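Local atomic coordinates of putative S-adenosylmethionine-dependent methyltransferase (Bacteroides thetaiotaomicron, PDB entry 1WYZ), a protein that probably transfers a methyl group from S-adenosylmethionine to a substrate that is not established. Residues A[139-144]-A[167-172]. Residues are numbered along the deposited sequence; the frame is centred on the assembly and turned at random.
Sequences AFHGYL and QTQLFI
Ile172 lays CG1 over the centre of one face of the Tyr143 ring, 3.8 Å from CG1 to the ring centroid. Its CG2 branch meets the Phe140 ring at the edge, in plane, CG2 to CE1 3.6 Å, while Gly142 N sits over one face of that ring. CG1 of Ile172 lies in the crowded position between backbone N and carbonyl carbon (chi1 64°), which places CG2 anti to the carbonyl carbon; CG2 thus reaches Phe140 while CG1 and CD1 lie on Tyr143. Phe171, its CG likewise crowded, takes Leu144 CD1 over one face of its ring, offset toward the rim. At the edge of the His141 ring, in its plane, NE2 donates almost straight to Gln169 OE1 (3.0 Å). Ring and amide planes stand 44° apart. Gln169 is bent at chi2, and its NE2 meets Gln167 OE1 on a lone pair but stands above the carbonyl plane of Gln167 O; together these bonds fix the amide's rotation. Between the two layers of side chains the strands run parallel; Ala139 O receives Leu170 N, Leu170 O receives His141 N at 2.7 Å, and Gly142, at positive phi, still offers its O to Ile172 N. This is a beta-alpha-beta crossover through helix 150-165, which packs on His141, Gln169 and Phe171. Ile124 of helix 123-131 lies against Phe140 and Leu170 on the other face, strand 228-233 pairs beyond 168-173, and at Ala139 and Phe140 an antiparallel strand of the second subunit carries the sheet across the dimer interface.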
ATOM      1  N   ALA A 139       4.870  -9.461   0.582  1.00 22.07           N
ATOM      2  CA  ALA A 139       3.648 -10.113   1.046  1.00 21.02           C
ATOM      3  C   ALA A 139       3.304  -9.774   2.504  1.00 21.83           C
ATOM      4  O   ALA A 139       4.160  -9.860   3.395  1.00 20.74           O
ATOM      5  CB  ALA A 139       3.805 -11.615   0.894  1.00 22.35           C
ATOM      6  N   PHE A 140       2.055  -9.391   2.746  1.00 22.15           N
ATOM      7  CA  PHE A 140       1.601  -9.047   4.090  1.00 22.82           C
ATOM      8  C   PHE A 140       0.816 -10.225   4.682  1.00 23.68           C
ATOM      9  O   PHE A 140      -0.139 -10.716   4.064  1.00 23.08           O
ATOM     10  CB  PHE A 140       0.697  -7.809   4.034  1.00 25.98           C
ATOM     11  CG  PHE A 140       0.149  -7.393   5.377  1.00 25.55           C
ATOM     12  CD1 PHE A 140       1.000  -6.929   6.375  1.00 25.52           C
ATOM     13  CD2 PHE A 140      -1.214  -7.479   5.647  1.00 26.48           C
ATOM     14  CE1 PHE A 140       0.511  -6.559   7.632  1.00 26.44           C
ATOM     15  CE2 PHE A 140      -1.722  -7.109   6.906  1.00 26.53           C
ATOM     16  CZ  PHE A 140      -0.849  -6.650   7.895  1.00 27.56           C
ATOM     17  N   HIS A 141       1.197 -10.662   5.877  1.00 17.16           N
ATOM     18  CA  HIS A 141       0.521 -11.785   6.517  1.00 17.22           C
ATOM     19  C   HIS A 141      -0.296 -11.391   7.750  1.00 17.99           C
ATOM     20  O   HIS A 141      -0.885 -12.247   8.400  1.00 18.03           O
ATOM     21  CB  HIS A 141       1.554 -12.849   6.897  1.00 32.01           C
ATOM     22  CG  HIS A 141       2.391 -13.320   5.747  1.00 30.66           C
ATOM     23  ND1 HIS A 141       2.016 -14.366   4.929  1.00 33.29           N
ATOM     24  CD2 HIS A 141       3.580 -12.883   5.273  1.00 29.59           C
ATOM     25  CE1 HIS A 141       2.939 -14.554   4.005  1.00 31.51           C
ATOM     26  NE2 HIS A 141       3.900 -13.666   4.192  1.00 31.28           N
ATOM     27  N   GLY A 142      -0.338 -10.098   8.069  1.00 28.53           N
ATOM     28  CA  GLY A 142      -1.094  -9.647   9.230  1.00 30.31           C
ATOM     29  C   GLY A 142      -0.494 -10.139  10.540  1.00 32.79           C
ATOM     30  O   GLY A 142       0.660  -9.824  10.849  1.00 32.78           O
ATOM     31  N   TYR A 143      -1.257 -10.908  11.317  1.00 35.11           N
ATOM     32  CA  TYR A 143      -0.743 -11.436  12.588  1.00 37.24           C
ATOM     33  C   TYR A 143      -0.293 -12.871  12.395  1.00 37.91           C
ATOM     34  O   TYR A 143      -0.909 -13.605  11.634  1.00 39.82           O
ATOM     35  CB  TYR A 143      -1.819 -11.381  13.672  1.00 33.06           C
ATOM     36  CG  TYR A 143      -2.144  -9.983  14.122  1.00 33.87           C
ATOM     37  CD1 TYR A 143      -1.413  -9.367  15.140  1.00 35.04           C
ATOM     38  CD2 TYR A 143      -3.160  -9.255  13.510  1.00 34.26           C
ATOM     39  CE1 TYR A 143      -1.686  -8.049  15.534  1.00 35.29           C
ATOM     40  CE2 TYR A 143      -3.442  -7.934  13.893  1.00 35.21           C
ATOM     41  CZ  TYR A 143      -2.701  -7.336  14.901  1.00 36.61           C
ATOM     42  OH  TYR A 143      -2.941  -6.018  15.234  1.00 34.07           O
ATOM     43  N   LEU A 144       0.776 -13.268  13.079  1.00 35.71           N
ATOM     44  CA  LEU A 144       1.307 -14.623  12.973  1.00 36.83           C
ATOM     45  C   LEU A 144       0.779 -15.512  14.091  1.00 39.24           C
ATOM     46  O   LEU A 144       0.245 -15.014  15.082  1.00 39.24           O
ATOM     47  CB  LEU A 144       2.832 -14.585  13.045  1.00 37.08           C
ATOM     48  CG  LEU A 144       3.497 -13.592  12.098  1.00 36.47           C
ATOM     49  CD1 LEU A 144       5.010 -13.808  12.069  1.00 37.43           C
ATOM     50  CD2 LEU A 144       2.896 -13.779  10.714  1.00 36.34           C
ATOM     51  N   GLN A 167      11.097 -12.142  -2.321  1.00 37.34           N
ATOM     52  CA  GLN A 167       9.951 -11.363  -1.890  1.00 36.78           C
ATOM     53  C   GLN A 167       9.936 -10.943  -0.422  1.00 35.44           C
ATOM     54  O   GLN A 167      10.008 -11.763   0.485  1.00 35.72           O
ATOM     55  CB  GLN A 167       8.686 -12.147  -2.194  1.00 39.30           C
ATOM     56  CG  GLN A 167       7.405 -11.429  -1.878  1.00 38.56           C
ATOM     57  CD  GLN A 167       6.235 -12.351  -2.064  1.00 37.93           C
ATOM     58  OE1 GLN A 167       5.846 -13.067  -1.145  1.00 33.38           O
ATOM     59  NE2 GLN A 167       5.683 -12.367  -3.271  1.00 39.08           N
ATOM     60  N   THR A 168       9.822  -9.645  -0.205  1.00 29.10           N
ATOM     61  CA  THR A 168       9.758  -9.099   1.131  1.00 27.73           C
ATOM     62  C   THR A 168       8.575  -9.728   1.872  1.00 28.79           C
ATOM     63  O   THR A 168       7.498  -9.902   1.293  1.00 28.85           O
ATOM     64  CB  THR A 168       9.571  -7.573   1.048  1.00 26.06           C
ATOM     65  OG1 THR A 168      10.625  -7.028   0.247  1.00 25.44           O
ATOM     66  CG2 THR A 168       9.596  -6.927   2.442  1.00 24.56           C
ATOM     67  N   GLN A 169       8.771 -10.086   3.138  1.00 28.74           N
ATOM     68  CA  GLN A 169       7.684 -10.675   3.927  1.00 28.92           C
ATOM     69  C   GLN A 169       7.305  -9.717   5.062  1.00 29.16           C
ATOM     70  O   GLN A 169       8.171  -9.284   5.820  1.00 30.40           O
ATOM     71  CB  GLN A 169       8.120 -12.031   4.494  1.00 30.79           C
ATOM     72  CG  GLN A 169       8.586 -13.038   3.437  1.00 30.59           C
ATOM     73  CD  GLN A 169       7.539 -13.360   2.346  1.00 31.51           C
ATOM     74  OE1 GLN A 169       6.427 -13.820   2.628  1.00 25.87           O
ATOM     75  NE2 GLN A 169       7.916 -13.123   1.090  1.00 31.75           N
ATOM     76  N   LEU A 170       6.018  -9.386   5.179  1.00 29.91           N
ATOM     77  CA  LEU A 170       5.564  -8.445   6.207  1.00 31.52           C
ATOM     78  C   LEU A 170       4.505  -8.997   7.145  1.00 32.25           C
ATOM     79  O   LEU A 170       3.590  -9.700   6.714  1.00 34.13           O
ATOM     80  CB  LEU A 170       4.975  -7.169   5.580  1.00 31.14           C
ATOM     81  CG  LEU A 170       5.737  -6.212   4.669  1.00 32.29           C
ATOM     82  CD1 LEU A 170       5.845  -6.790   3.266  1.00 31.54           C
ATOM     83  CD2 LEU A 170       4.977  -4.894   4.617  1.00 32.47           C
ATOM     84  N   PHE A 171       4.615  -8.642   8.421  1.00 29.62           N
ATOM     85  CA  PHE A 171       3.650  -9.065   9.427  1.00 31.28           C
ATOM     86  C   PHE A 171       3.625  -8.075  10.595  1.00 35.57           C
ATOM     87  O   PHE A 171       4.616  -7.386  10.858  1.00 37.31           O
ATOM     88  CB  PHE A 171       3.960 -10.493   9.906  1.00 28.37           C
ATOM     89  CG  PHE A 171       5.382 -10.704  10.369  1.00 27.03           C
ATOM     90  CD1 PHE A 171       5.742 -10.480  11.705  1.00 25.10           C
ATOM     91  CD2 PHE A 171       6.355 -11.168   9.485  1.00 26.62           C
ATOM     92  CE1 PHE A 171       7.045 -10.719  12.159  1.00 22.10           C
ATOM     93  CE2 PHE A 171       7.675 -11.413   9.931  1.00 28.40           C
ATOM     94  CZ  PHE A 171       8.010 -11.184  11.275  1.00 24.60           C
ATOM     95  N   ILE A 172       2.489  -7.985  11.281  1.00 35.37           N
ATOM     96  CA  ILE A 172       2.351  -7.061  12.399  1.00 39.49           C
ATOM     97  C   ILE A 172       2.120  -7.784  13.719  1.00 43.10           C
ATOM     98  O   ILE A 172       1.849  -8.993  13.739  1.00 43.26           O
ATOM     99  CB  ILE A 172       1.191  -6.081  12.170  1.00 62.78           C
ATOM    100  CG1 ILE A 172      -0.134  -6.848  12.129  1.00 62.95           C
ATOM    101  CG2 ILE A 172       1.413  -5.312  10.871  1.00 64.03           C
ATOM    102  CD1 ILE A 172      -1.386  -5.976  12.217  1.00 54.80           C
TER